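Local coordinates for nodulation protein S (Bradyrhizobium sp., PDB 3OFK), which probably transfers a methyl group from S-adenosylmethionine to nitrogen during synthesis of Nod factor, the lipochitooligosaccharide signal of rhizobial nodulation, at residues 19-24 against 83-88; 58-63 against 76-81; 62-67 against 90-95; 118-123 against 150-155. All blocks are in the same frame, centred on the assembly; numbering follows the deposited sequence.

Contact 1. Residues 19-24 against 83-88; sequences RELAND and PRAIGR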
loop_
_atom_site.group_PDB
_atom_site.type_symbol
_atom_site.label_atom_id
_atom_site.label_comp_id
_atom_site.label_asym_id
_atom_site.label_seq_id
_atom_site.Cartn_x
_atom_site.Cartn_y
_atom_site.Cartn_z
ATOM N N ARG A 19 -8.595 14.103 -6.431
ATOM C CA ARG A 19 -9.471 13.819 -7.564
ATOM C C ARG A 19 -9.947 12.368 -7.564
ATOM O O ARG A 19 -11.146 12.111 -7.741
ATOM C CB ARG A 19 -8.760 14.146 -8.856
ATOM C CG ARG A 19 -8.670 15.649 -9.102
ATOM C CD ARG A 19 -9.962 16.222 -9.697
ATOM N NE ARG A 19 -9.695 17.401 -10.538
ATOM C CZ ARG A 19 -9.301 17.367 -11.816
ATOM N NH1 ARG A 19 -9.120 16.209 -12.450
ATOM N NH2 ARG A 19 -9.085 18.506 -12.475
ATOM N N GLU A 20 -9.028 11.427 -7.366
ATOM C CA GLU A 20 -9.409 10.004 -7.327
ATOM C C GLU A 20 -10.321 9.711 -6.152
ATOM O O GLU A 20 -11.246 8.904 -6.269
ATOM C CB GLU A 20 -8.199 9.064 -7.256
ATOM C CG GLU A 20 -7.623 8.644 -8.572
ATOM C CD GLU A 20 -8.523 7.761 -9.424
ATOM O OE1 GLU A 20 -9.556 7.222 -8.956
ATOM O OE2 GLU A 20 -8.178 7.608 -10.605
ATOM N N LEU A 21 -10.071 10.372 -5.026
ATOM C CA LEU A 21 -10.877 10.153 -3.807
ATOM C C LEU A 21 -12.302 10.755 -3.875
ATOM O O LEU A 21 -13.134 10.464 -3.011
ATOM C CB LEU A 21 -10.124 10.667 -2.581
ATOM C CG LEU A 21 -8.907 9.796 -2.197
ATOM C CD1 LEU A 21 -7.962 10.581 -1.362
ATOM C CD2 LEU A 21 -9.327 8.446 -1.521
ATOM N N ALA A 22 -12.562 11.580 -4.884
ATOM C CA ALA A 22 -13.875 12.162 -5.146
ATOM C C ALA A 22 -14.684 11.337 -6.150
ATOM O O ALA A 22 -15.874 11.580 -6.329
ATOM C CB ALA A 22 -13.727 13.573 -5.643
ATOM N N ASN A 23 -14.033 10.371 -6.800
ATOM C CA ASN A 23 -14.721 9.386 -7.640
ATOM C C ASN A 23 -15.552 8.461 -6.751
ATOM O O ASN A 23 -15.128 8.152 -5.642
ATOM C CB ASN A 23 -13.703 8.545 -8.461
ATOM C CG ASN A 23 -13.041 9.352 -9.600
ATOM O OD1 ASN A 23 -13.619 10.317 -10.100
ATOM N ND2 ASN A 23 -11.824 8.959 -9.992
ATOM N N ASP A 24 -16.719 8.036 -7.245
ATOM C CA ASP A 24 -17.522 6.976 -6.618
ATOM C C ASP A 24 -16.657 5.763 -6.234
ATOM O O ASP A 24 -16.761 5.260 -5.116
ATOM C CB ASP A 24 -18.666 6.485 -7.524
ATOM C CG ASP A 24 -19.730 7.577 -7.833
ATOM O OD1 ASP A 24 -19.596 8.715 -7.339
ATOM O OD2 ASP A 24 -20.702 7.308 -8.600
ATOM N N PRO A 83 -6.807 13.320 4.299
ATOM C CA PRO A 83 -7.996 13.178 5.155
ATOM C C PRO A 83 -9.244 12.570 4.496
ATOM O O PRO A 83 -9.939 11.795 5.150
ATOM C CB PRO A 83 -8.269 14.607 5.616
ATOM C CG PRO A 83 -6.911 15.267 5.582
ATOM C CD PRO A 83 -6.211 14.668 4.399
ATOM N N ARG A 84 -9.554 12.919 3.234
ATOM C CA ARG A 84 -10.698 12.312 2.529
ATOM C C ARG A 84 -10.604 10.770 2.461
ATOM O O ARG A 84 -11.648 10.100 2.522
ATOM C CB ARG A 84 -10.907 12.939 1.128
ATOM C CG ARG A 84 -12.105 12.378 0.306
ATOM C CD ARG A 84 -13.441 12.999 0.658
ATOM N NE ARG A 84 -14.402 12.095 1.318
ATOM C CZ ARG A 84 -14.850 12.193 2.582
ATOM N NH1 ARG A 84 -14.429 13.145 3.429
ATOM N NH2 ARG A 84 -15.742 11.310 3.020
ATOM N N ALA A 85 -9.382 10.201 2.417
ATOM C CA ALA A 85 -9.210 8.744 2.402
ATOM C C ALA A 85 -9.609 8.132 3.768
ATOM O O ALA A 85 -10.371 7.164 3.830
ATOM C CB ALA A 85 -7.787 8.355 2.032
ATOM N N ILE A 86 -9.123 8.749 4.845
ATOM C CA ILE A 86 -9.514 8.331 6.204
ATOM C C ILE A 86 -11.053 8.401 6.340
ATOM O O ILE A 86 -11.676 7.455 6.812
ATOM C CB ILE A 86 -8.859 9.223 7.299
ATOM C CG1 ILE A 86 -7.317 9.302 7.137
ATOM C CG2 ILE A 86 -9.297 8.801 8.699
ATOM C CD1 ILE A 86 -6.620 7.999 7.028
ATOM N N GLY A 87 -11.673 9.474 5.880
ATOM C CA GLY A 87 -13.102 9.652 6.058
ATOM C C GLY A 87 -13.933 8.569 5.378
ATOM O O GLY A 87 -14.853 7.993 5.984
ATOM N N ARG A 88 -13.631 8.330 4.105
ATOM C CA ARG A 88 -14.323 7.282 3.311
ATOM C C ARG A 88 -14.089 5.856 3.864
ATOM O O ARG A 88 -15.048 5.063 3.993
ATOM C CB ARG A 88 -13.903 7.401 1.847
ATOM C CG ARG A 88 -14.483 8.634 1.154
ATOM C CD ARG A 88 -14.305 8.568 -0.340
ATOM N NE ARG A 88 -15.186 7.548 -0.931
ATOM C CZ ARG A 88 -15.470 7.443 -2.224
ATOM N NH1 ARG A 88 -14.982 8.319 -3.113
ATOM N NH2 ARG A 88 -16.298 6.475 -2.623
#
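Leu21 and Arg88 carry most of this contact, one by packing and the other by gripping the backbone. Both Leu21 methyls lie against Ala85: CD2 is 3.9 Å from Ala85 CB, and CD1 sits a little farther off against the same residue. Leu21 CB meets the aliphatic part of Arg84 at CG, 3.9 Å away, so Leu21 rests on two successive residues of helix 83-92. Arg88 works beyond that apolar patch. Its chain bends at chi3 (71°), which sets NE; the guanidinium beyond it meets three carbonyl oxygens at its edge. NH1 donates to Leu21 O at 2.8 Å and also to Asn23 O, where the modelled 2.5 Å is unusually short and its exact length doubtful. NH2 takes Asp24 O at 2.8 Å. All three oxygens lie near the guanidinium plane, although NH1 itself stands well above the carbonyl plane of Leu21. Three carbonyl oxygens gathered at its edge would probably favour the positive charge. A leucine in place of Arg88 would probably leave the three carbonyls without their donors and segment 22-24 less firmly held. Around the contact, Leu21 also packs on Trp27 and Met82. Helix 83-92 thus touches the end of helix 13-21 through Leu21, strand 73-80 through Ala85 on Asp80, and strand 99-103 through Ile86 on Trp101, while Ala85 also touches S-adenosyl-L-homocysteine.

Contact 2. Residues 58-63 against 76-81; sequences IGCAAG and LTVIDV. With SAH (S-adenosyl-L-homocysteine), chain E.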
loop_
_atom_site.group_PDB
_atom_site.type_symbol
_atom_site.label_atom_id
_atom_site.label_comp_id
_atom_site.label_asym_id
_atom_site.label_seq_id
_atom_site.Cartn_x
_atom_site.Cartn_y
_atom_site.Cartn_z
ATOM N N ILE A 58 -0.719 1.216 4.989
ATOM C CA ILE A 58 -0.211 2.530 4.504
ATOM C C ILE A 58 -0.854 2.861 3.172
ATOM O O ILE A 58 -0.485 2.258 2.149
ATOM C CB ILE A 58 1.307 2.538 4.331
ATOM C CG1 ILE A 58 1.961 2.386 5.688
ATOM C CG2 ILE A 58 1.798 3.872 3.650
ATOM C CD1 ILE A 58 3.436 1.939 5.631
ATOM N N GLY A 59 -1.772 3.835 3.184
ATOM C CA GLY A 59 -2.554 4.193 1.978
ATOM C C GLY A 59 -3.810 3.329 1.824
ATOM O O GLY A 59 -3.722 2.172 1.443
ATOM N N CYS A 60 -4.979 3.885 2.110
ATOM C CA CYS A 60 -6.205 3.090 2.211
ATOM C C CYS A 60 -7.261 3.390 1.163
ATOM O O CYS A 60 -8.288 2.683 1.115
ATOM C CB CYS A 60 -6.859 3.294 3.594
ATOM S SG CYS A 60 -7.279 5.014 4.065
ATOM N N ALA A 61 -7.047 4.406 0.340
ATOM C CA ALA A 61 -8.074 4.882 -0.607
ATOM C C ALA A 61 -9.417 4.910 0.113
ATOM O O ALA A 61 -9.487 5.475 1.211
ATOM C CB ALA A 61 -8.139 4.011 -1.863
ATOM N N ALA A 62 -10.466 4.301 -0.468
ATOM C CA ALA A 62 -11.822 4.273 0.130
ATOM C C ALA A 62 -12.071 3.087 1.076
ATOM O O ALA A 62 -13.199 2.868 1.477
ATOM C CB ALA A 62 -12.910 4.315 -0.938
ATOM N N GLY A 63 -11.045 2.334 1.427
ATOM C CA GLY A 63 -11.178 1.278 2.446
ATOM C C GLY A 63 -11.438 -0.108 1.896
ATOM O O GLY A 63 -11.740 -1.012 2.671
ATOM N N LEU A 76 -5.542 -2.887 14.214
ATOM C CA LEU A 76 -5.151 -2.352 12.898
ATOM C C LEU A 76 -4.988 -0.838 13.019
ATOM O O LEU A 76 -5.867 -0.150 13.583
ATOM C CB LEU A 76 -6.210 -2.656 11.819
ATOM C CG LEU A 76 -6.016 -2.202 10.356
ATOM C CD1 LEU A 76 -4.672 -2.731 9.726
ATOM C CD2 LEU A 76 -7.182 -2.546 9.488
ATOM N N THR A 77 -3.864 -0.329 12.512
ATOM C CA THR A 77 -3.639 1.097 12.309
ATOM C C THR A 77 -3.590 1.380 10.809
ATOM O O THR A 77 -3.005 0.616 10.026
ATOM C CB THR A 77 -2.328 1.496 13.041
ATOM O OG1 THR A 77 -2.503 1.146 14.415
ATOM C CG2 THR A 77 -1.947 3.012 12.876
ATOM N N VAL A 78 -4.174 2.503 10.405
ATOM C CA VAL A 78 -4.244 2.864 8.980
ATOM C C VAL A 78 -3.783 4.350 8.817
ATOM O O VAL A 78 -4.236 5.250 9.543
ATOM C CB VAL A 78 -5.670 2.758 8.489
ATOM C CG1 VAL A 78 -5.785 3.173 6.984
ATOM C CG2 VAL A 78 -6.227 1.365 8.694
ATOM N N ILE A 79 -2.829 4.599 7.931
ATOM C CA ILE A 79 -2.385 5.956 7.700
ATOM C C ILE A 79 -2.667 6.276 6.251
ATOM O O ILE A 79 -2.754 5.399 5.400
ATOM C CB ILE A 79 -0.923 6.246 8.122
ATOM C CG1 ILE A 79 0.110 5.553 7.232
ATOM C CG2 ILE A 79 -0.700 5.810 9.609
ATOM C CD1 ILE A 79 1.436 6.290 7.139
ATOM N N ASP A 80 -2.892 7.551 6.017
ATOM C CA ASP A 80 -3.082 8.071 4.706
ATOM C C ASP A 80 -2.824 9.574 4.728
ATOM O O ASP A 80 -3.216 10.293 5.650
ATOM C CB ASP A 80 -4.493 7.800 4.215
ATOM C CG ASP A 80 -4.574 7.852 2.705
ATOM O OD1 ASP A 80 -4.404 8.968 2.106
ATOM O OD2 ASP A 80 -4.692 6.756 2.121
ATOM N N VAL A 81 -2.144 10.043 3.704
ATOM C CA VAL A 81 -1.798 11.438 3.601
ATOM C C VAL A 81 -3.034 12.305 3.345
ATOM O O VAL A 81 -3.020 13.500 3.608
ATOM C CB VAL A 81 -0.786 11.637 2.477
ATOM C CG1 VAL A 81 -1.482 11.579 1.110
ATOM C CG2 VAL A 81 -0.070 12.941 2.664
HETATM N N SAH E . -3.188 0.353 -0.530
HETATM C CA SAH E . -4.501 0.420 -1.163
HETATM C CB SAH E . -4.747 1.831 -1.691
HETATM C CG SAH E . -3.891 2.359 -2.832
HETATM S SD SAH E . -4.430 3.964 -3.519
HETATM C C SAH E . -4.706 -0.611 -2.284
HETATM O O SAH E . -3.754 -1.230 -2.765
HETATM O OXT SAH E . -5.832 -0.839 -2.722
HETATM C "C5'" SAH E . -3.108 4.947 -2.737
HETATM C "C4'" SAH E . -3.379 5.559 -1.377
HETATM O "O4'" SAH E . -2.147 6.053 -0.852
HETATM C "C3'" SAH E . -4.360 6.730 -1.398
HETATM O "O3'" SAH E . -5.283 6.608 -0.307
HETATM C "C2'" SAH E . -3.439 7.948 -1.226
HETATM O "O2'" SAH E . -4.089 9.029 -0.601
HETATM C "C1'" SAH E . -2.362 7.363 -0.354
HETATM N N9 SAH E . -1.054 8.054 -0.298
HETATM C C8 SAH E . -0.367 8.633 -1.335
HETATM N N7 SAH E . 0.803 9.103 -0.853
HETATM C C5 SAH E . 0.883 8.833 0.462
HETATM C C6 SAH E . 1.914 9.075 1.370
HETATM N N6 SAH E . 3.007 9.775 0.957
HETATM N N1 SAH E . 1.732 8.677 2.671
HETATM C C2 SAH E . 0.572 8.003 3.037
HETATM N N3 SAH E . -0.429 7.744 2.106
HETATM C C4 SAH E . -0.266 8.139 0.824
#
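Asp80 OD2 accepts the backbone N-H of Cys60 at 2.9 Å, met nearly along its C-O axis, and the same oxygen takes the ribose O3' of S-adenosyl-L-homocysteine at 2.5 Å. The other carboxylate oxygen, Asp80 OD1, receives the ribose O2' at 2.7 Å, so the acid holds both hydroxyls. O3' is held a second time by Ala61 N, and Gly59 O takes the ligand's amino nitrogen N at 2.7 Å. Next to Asp80, Val81 lays CB and CG1 against the adenine. Behind this first shell, Asp80 CG is anti to its backbone N (chi1 -158°), and Met82 N also binds OD1, which restrains the carboxylate. Gly59 N bonds to Ile79 O at 2.9 Å, fixing the loop where it leaves the sheet. A side chain on Gly59 would run into the ligand's O4'. Farther back, Cys60 CB packs on Val78 CG1 at 3.6 Å, while Ile58 and Ile79, paired in parallel, lie side by side with CG1 against CG1. This is the cofactor site of the Rossmann-like methyltransferases: a glycine-rich loop, here closed by a type II' turn from Cys60 to Gly63, following one strand, and a ribose-binding acid near the C-terminal end of the next.

Contact 3. Residues 62-67 against 90-95; sequences AGAFTE and CQRTKR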
loop_
_atom_site.group_PDB
_atom_site.type_symbol
_atom_site.label_atom_id
_atom_site.label_comp_id
_atom_site.label_asym_id
_atom_site.label_seq_id
_atom_site.Cartn_x
_atom_site.Cartn_y
_atom_site.Cartn_z
ATOM N N ALA A 62 -10.466 4.301 -0.468
ATOM C CA ALA A 62 -11.822 4.273 0.130
ATOM C C ALA A 62 -12.071 3.087 1.076
ATOM O O ALA A 62 -13.199 2.868 1.477
ATOM C CB ALA A 62 -12.910 4.315 -0.938
ATOM N N GLY A 63 -11.045 2.334 1.427
ATOM C CA GLY A 63 -11.178 1.278 2.446
ATOM C C GLY A 63 -11.438 -0.108 1.896
ATOM O O GLY A 63 -11.740 -1.012 2.671
ATOM N N ALA A 64 -11.357 -0.286 0.574
ATOM C CA ALA A 64 -11.648 -1.609 -0.023
ATOM C C ALA A 64 -10.759 -2.704 0.565
ATOM O O ALA A 64 -11.271 -3.784 0.917
ATOM C CB ALA A 64 -11.572 -1.595 -1.537
ATOM N N PHE A 65 -9.454 -2.446 0.695
ATOM C CA PHE A 65 -8.549 -3.432 1.276
ATOM C C PHE A 65 -8.593 -3.440 2.802
ATOM O O PHE A 65 -8.531 -4.510 3.405
ATOM C CB PHE A 65 -7.101 -3.313 0.766
ATOM C CG PHE A 65 -6.256 -4.493 1.162
ATOM C CD1 PHE A 65 -6.323 -5.675 0.431
ATOM C CD2 PHE A 65 -5.474 -4.456 2.289
ATOM C CE1 PHE A 65 -5.597 -6.799 0.810
ATOM C CE2 PHE A 65 -4.728 -5.552 2.672
ATOM C CZ PHE A 65 -4.808 -6.754 1.907
ATOM N N THR A 66 -8.738 -2.266 3.419
ATOM C CA THR A 66 -8.876 -2.137 4.857
ATOM C C THR A 66 -9.978 -3.096 5.348
ATOM O O THR A 66 -9.772 -3.850 6.309
ATOM C CB THR A 66 -9.246 -0.698 5.256
ATOM O OG1 THR A 66 -8.551 0.234 4.431
ATOM C CG2 THR A 66 -8.945 -0.433 6.747
ATOM N N GLU A 67 -11.099 -3.093 4.625
ATOM C CA GLU A 67 -12.280 -3.905 4.929
ATOM C C GLU A 67 -12.016 -5.408 4.888
ATOM O O GLU A 67 -12.642 -6.175 5.625
ATOM C CB GLU A 67 -13.398 -3.548 3.938
ATOM C CG GLU A 67 -14.652 -4.408 4.076
ATOM C CD GLU A 67 -15.898 -3.774 3.505
ATOM O OE1 GLU A 67 -15.831 -3.300 2.337
ATOM O OE2 GLU A 67 -16.928 -3.738 4.250
ATOM N N CYS A 90 -13.050 4.852 6.958
ATOM C CA CYS A 90 -13.556 4.530 8.287
ATOM C C CYS A 90 -15.064 4.401 8.285
ATOM O O CYS A 90 -15.625 3.762 9.192
ATOM C CB CYS A 90 -13.069 5.491 9.371
ATOM S SG CYS A 90 -13.937 7.061 9.509
ATOM N N GLN A 91 -15.727 4.992 7.292
ATOM C CA GLN A 91 -17.159 4.726 7.114
ATOM C C GLN A 91 -17.377 3.304 6.606
ATOM O O GLN A 91 -18.248 2.577 7.065
ATOM C CB GLN A 91 -17.825 5.784 6.204
ATOM C CG GLN A 91 -19.291 5.508 5.883
ATOM C CD GLN A 91 -20.275 5.933 6.982
ATOM O OE1 GLN A 91 -20.297 7.089 7.432
ATOM N NE2 GLN A 91 -21.126 5.000 7.387
ATOM N N ARG A 92 -16.546 2.891 5.670
ATOM C CA ARG A 92 -16.572 1.534 5.171
ATOM C C ARG A 92 -16.348 0.474 6.261
ATOM O O ARG A 92 -17.061 -0.554 6.292
ATOM C CB ARG A 92 -15.564 1.425 4.047
ATOM C CG ARG A 92 -15.425 0.102 3.428
ATOM C CD ARG A 92 -15.318 0.283 1.948
ATOM N NE ARG A 92 -15.220 -0.996 1.282
ATOM C CZ ARG A 92 -15.208 -1.130 -0.038
ATOM N NH1 ARG A 92 -15.309 -0.055 -0.814
ATOM N NH2 ARG A 92 -15.101 -2.340 -0.570
ATOM N N THR A 93 -15.425 0.719 7.187
ATOM C CA THR A 93 -15.108 -0.291 8.202
ATOM C C THR A 93 -15.724 -0.067 9.571
ATOM O O THR A 93 -15.178 -0.538 10.577
ATOM C CB THR A 93 -13.622 -0.337 8.417
ATOM O OG1 THR A 93 -13.176 0.994 8.677
ATOM C CG2 THR A 93 -12.936 -0.863 7.182
ATOM N N LYS A 94 -16.840 0.645 9.628
ATOM C CA LYS A 94 -17.390 1.099 10.918
ATOM C C LYS A 94 -17.816 -0.004 11.926
ATOM O O LYS A 94 -17.866 0.245 13.133
ATOM C CB LYS A 94 -18.570 2.039 10.692
ATOM C CG LYS A 94 -19.869 1.339 10.366
ATOM C CD LYS A 94 -20.909 2.304 9.843
ATOM C CE LYS A 94 -22.020 1.558 9.102
ATOM N NZ LYS A 94 -23.102 2.467 8.668
ATOM N N ARG A 95 -18.088 -1.212 11.452
ATOM C CA ARG A 95 -18.481 -2.299 12.375
ATOM C C ARG A 95 -17.344 -2.732 13.305
ATOM O O ARG A 95 -17.605 -3.330 14.358
ATOM C CB ARG A 95 -18.984 -3.506 11.607
ATOM C CG ARG A 95 -17.907 -4.157 10.755
ATOM C CD ARG A 95 -18.457 -5.264 9.929
ATOM N NE ARG A 95 -18.803 -6.373 10.810
ATOM C CZ ARG A 95 -18.896 -7.644 10.440
ATOM N NH1 ARG A 95 -18.666 -8.014 9.180
ATOM N NH2 ARG A 95 -19.216 -8.547 11.359
HETATM O O HOH W 1 -15.853 2.709 0.036
#
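Thr93 CG2 packs closely against helix 64-69, 3.8 Å from Glu67 CA and 4.0 Å from Thr66 CG2, the two threonine side chains crossing at about a right angle. Their hydroxyls look elsewhere, Thr66 OG1 to Glu57 and Thr93 OG1 to Ala89 O. Gly63 belongs to this tight part too, since a CB there would press on Arg92 CB, and its backbone angles also call for glycine. Toward the more exposed side Arg92 takes over. Its guanidinium lies flat over the helix start, with Ala64 CA 3.5 Å above the plane and over its centre. Glu67, with CG anti to the backbone N (chi1 175°), crosses the arginine and offers a single oxygen: Arg92 NE meets Glu67 OE1 at 2.6 Å, and NH2 adds a weak bond to the same atom. The carboxylate and guanidinium planes are 69° apart, and NE comes from above the carboxylate plane, so this salt bridge is not the flat, two-oxygen kind. At the guanidinium's edge a water links Arg92 NH1, 2.9 Å away, to Ala62 O. NH1 also pairs with Asp30; shared between two acids, the arginine is likely to remain charged, joining helix 83-92 to both by charge pairing as well as packing.

Contact 4. Residues 118-123 against 150-155; sequences IVVAEV and LVFGSA. With SAH (S-adenosyl-L-homocysteine), chain E.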
loop_
_atom_site.group_PDB
_atom_site.type_symbol
_atom_site.label_atom_id
_atom_site.label_comp_id
_atom_site.label_asym_id
_atom_site.label_seq_id
_atom_site.Cartn_x
_atom_site.Cartn_y
_atom_site.Cartn_z
ATOM N N ILE A 118 2.909 -4.983 7.977
ATOM C CA ILE A 118 2.741 -3.720 7.300
ATOM C C ILE A 118 2.379 -3.982 5.858
ATOM O O ILE A 118 3.051 -4.744 5.160
ATOM C CB ILE A 118 4.021 -2.907 7.345
ATOM C CG1 ILE A 118 4.399 -2.635 8.798
ATOM C CG2 ILE A 118 3.845 -1.615 6.557
ATOM C CD1 ILE A 118 5.749 -1.921 8.953
ATOM N N VAL A 119 1.263 -3.417 5.432
ATOM C CA VAL A 119 0.841 -3.531 4.044
ATOM C C VAL A 119 1.110 -2.141 3.408
ATOM O O VAL A 119 0.738 -1.098 3.956
ATOM C CB VAL A 119 -0.642 -3.982 3.893
ATOM C CG1 VAL A 119 -1.012 -4.110 2.427
ATOM C CG2 VAL A 119 -0.933 -5.333 4.679
ATOM N N VAL A 120 1.810 -2.156 2.278
ATOM C CA VAL A 120 2.209 -0.964 1.537
ATOM C C VAL A 120 2.053 -1.290 0.078
ATOM O O VAL A 120 2.954 -1.832 -0.589
ATOM C CB VAL A 120 3.619 -0.494 1.941
ATOM C CG1 VAL A 120 4.652 -1.614 1.808
ATOM C CG2 VAL A 120 4.045 0.727 1.139
ATOM N N ALA A 121 0.869 -0.980 -0.433
ATOM C CA ALA A 121 0.497 -1.328 -1.806
ATOM C C ALA A 121 0.088 -0.088 -2.606
ATOM O O ALA A 121 -0.771 0.663 -2.180
ATOM C CB ALA A 121 -0.683 -2.364 -1.788
ATOM N N GLU A 122 0.750 0.139 -3.748
ATOM C CA GLU A 122 0.310 1.150 -4.749
ATOM C C GLU A 122 0.279 2.570 -4.142
ATOM O O GLU A 122 -0.580 3.389 -4.441
ATOM C CB GLU A 122 -1.039 0.795 -5.343
ATOM C CG GLU A 122 -1.215 -0.667 -5.805
ATOM C CD GLU A 122 -0.227 -1.078 -6.897
ATOM O OE1 GLU A 122 0.279 -0.191 -7.631
ATOM O OE2 GLU A 122 0.064 -2.289 -6.962
ATOM N N VAL A 123 1.269 2.828 -3.321
ATOM C CA VAL A 123 1.426 4.116 -2.632
ATOM C C VAL A 123 2.827 4.742 -2.775
ATOM O O VAL A 123 2.927 5.953 -2.980
ATOM C CB VAL A 123 1.061 3.993 -1.141
ATOM C CG1 VAL A 123 1.920 2.929 -0.474
ATOM C CG2 VAL A 123 1.273 5.304 -0.472
ATOM N N LEU A 150 6.389 -7.640 5.952
ATOM C CA LEU A 150 5.991 -6.473 5.191
ATOM C C LEU A 150 5.509 -6.993 3.848
ATOM O O LEU A 150 6.191 -7.791 3.221
ATOM C CB LEU A 150 7.174 -5.512 5.049
ATOM C CG LEU A 150 6.942 -4.194 4.287
ATOM C CD1 LEU A 150 7.823 -3.053 4.871
ATOM C CD2 LEU A 150 7.184 -4.387 2.772
ATOM N N VAL A 151 4.300 -6.618 3.469
ATOM C CA VAL A 151 3.703 -7.031 2.206
ATOM C C VAL A 151 3.652 -5.815 1.325
ATOM O O VAL A 151 2.944 -4.871 1.639
ATOM C CB VAL A 151 2.281 -7.606 2.392
ATOM C CG1 VAL A 151 1.565 -7.684 1.050
ATOM C CG2 VAL A 151 2.363 -8.957 3.007
ATOM N N PHE A 152 4.427 -5.842 0.238
ATOM C CA PHE A 152 4.572 -4.716 -0.658
ATOM C C PHE A 152 3.987 -5.070 -1.990
ATOM O O PHE A 152 4.102 -6.209 -2.452
ATOM C CB PHE A 152 6.055 -4.383 -0.839
ATOM C CG PHE A 152 6.344 -3.501 -2.033
ATOM C CD1 PHE A 152 6.080 -2.116 -1.999
ATOM C CD2 PHE A 152 6.871 -4.061 -3.203
ATOM C CE1 PHE A 152 6.374 -1.311 -3.098
ATOM C CE2 PHE A 152 7.151 -3.264 -4.315
ATOM C CZ PHE A 152 6.891 -1.878 -4.262
ATOM N N GLY A 153 3.341 -4.105 -2.620
ATOM C CA GLY A 153 2.889 -4.314 -3.989
ATOM C C GLY A 153 3.012 -3.037 -4.774
ATOM O O GLY A 153 2.832 -1.972 -4.213
ATOM N N SER A 154 3.294 -3.142 -6.066
ATOM C CA SER A 154 3.353 -1.967 -6.900
ATOM C C SER A 154 3.287 -2.305 -8.400
ATOM O O SER A 154 3.727 -3.370 -8.836
ATOM C CB SER A 154 4.625 -1.188 -6.582
ATOM O OG SER A 154 4.829 -0.060 -7.438
ATOM N N ALA A 155 2.667 -1.410 -9.156
ATOM C CA ALA A 155 2.854 -1.328 -10.578
ATOM C C ALA A 155 4.355 -1.366 -10.853
ATOM O O ALA A 155 5.139 -0.927 -10.031
ATOM C CB ALA A 155 2.250 -0.062 -11.087
HETATM N N SAH E . -3.188 0.353 -0.530
HETATM C CA SAH E . -4.501 0.420 -1.163
HETATM C CB SAH E . -4.747 1.831 -1.691
HETATM C CG SAH E . -3.891 2.359 -2.832
HETATM S SD SAH E . -4.430 3.964 -3.519
HETATM C C SAH E . -4.706 -0.611 -2.284
HETATM O O SAH E . -3.754 -1.230 -2.765
HETATM O OXT SAH E . -5.832 -0.839 -2.722
HETATM C "C5'" SAH E . -3.108 4.947 -2.737
HETATM C "C4'" SAH E . -3.379 5.559 -1.377
HETATM O "O4'" SAH E . -2.147 6.053 -0.852
HETATM C "C3'" SAH E . -4.360 6.730 -1.398
HETATM O "O3'" SAH E . -5.283 6.608 -0.307
HETATM C "C2'" SAH E . -3.439 7.948 -1.226
HETATM O "O2'" SAH E . -4.089 9.029 -0.601
HETATM C "C1'" SAH E . -2.362 7.363 -0.354
HETATM N N9 SAH E . -1.054 8.054 -0.298
HETATM C C8 SAH E . -0.367 8.633 -1.335
HETATM N N7 SAH E . 0.803 9.103 -0.853
HETATM C C5 SAH E . 0.883 8.833 0.462
HETATM C C6 SAH E . 1.914 9.075 1.370
HETATM N N6 SAH E . 3.007 9.775 0.957
HETATM N N1 SAH E . 1.732 8.677 2.671
HETATM C C2 SAH E . 0.572 8.003 3.037
HETATM N N3 SAH E . -0.429 7.744 2.106
HETATM C C4 SAH E . -0.266 8.139 0.824
HETATM O O HOH W 2 3.868 0.903 -3.241
#
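The Phe152 ring approaches Val120 obliquely, its CD1 3.4 Å from Val120 O, while Ser154 N lies over one ring face, offset toward the rim. Val172, Ile173 and Leu176 of helix 169-179 also pack on this phenylalanine. The other flat group is the Glu122 carboxylate: OE1 uses its syn lone pair to accept Ala155 N at 3.1 Å and is also hydrogen-bonded to Tyr125 OH. The bend at chi2 (-61°) places CD for this. An alanine at Glu122 would probably leave Ala155 N and Tyr125 OH without this acceptor. The backbone forms a parallel ladder of the Rossmann-like sheet, with segments 118-121 and 150-155 running 4° apart. Val151 N bonds to Ile118 O at 2.8 Å, Val120 N to Val151 O at 3.0 Å, and Gly153 N to Val120 O. On the Phe152 side Val120 CG1 meets Leu150 CD2 at 3.9 Å. Where strand 115-121 ends, Glu122 N still bonds to Gly153 O, and Ala121 O receives the amino N of S-adenosyl-L-homocysteine at 2.9 Å.

Contacts 2 and 4 are wholly buried and belong to the same sheet; Ile58 N probably bonds to Val119 O, joining them, and both touch the bound S-adenosyl-L-homocysteine. Contact 4 is mostly main-chain hydrogen bonding, while contact 2 adds a carboxylate shared between backbone and ribose. Contacts 1 and 3 lie nearer the surface and share helix 83-92, and each depends on an arginine: in contact 1 it meets neutral carbonyls, in contact 3 a carboxylate and a water. They meet where Arg88 NE packs on Ala62 CB. Contact 2 meets both of them, Asp80 touching Ala85 and Cys60 touching Thr66. Contact 4, about 19 Å from contact 1 between centres, does not touch it.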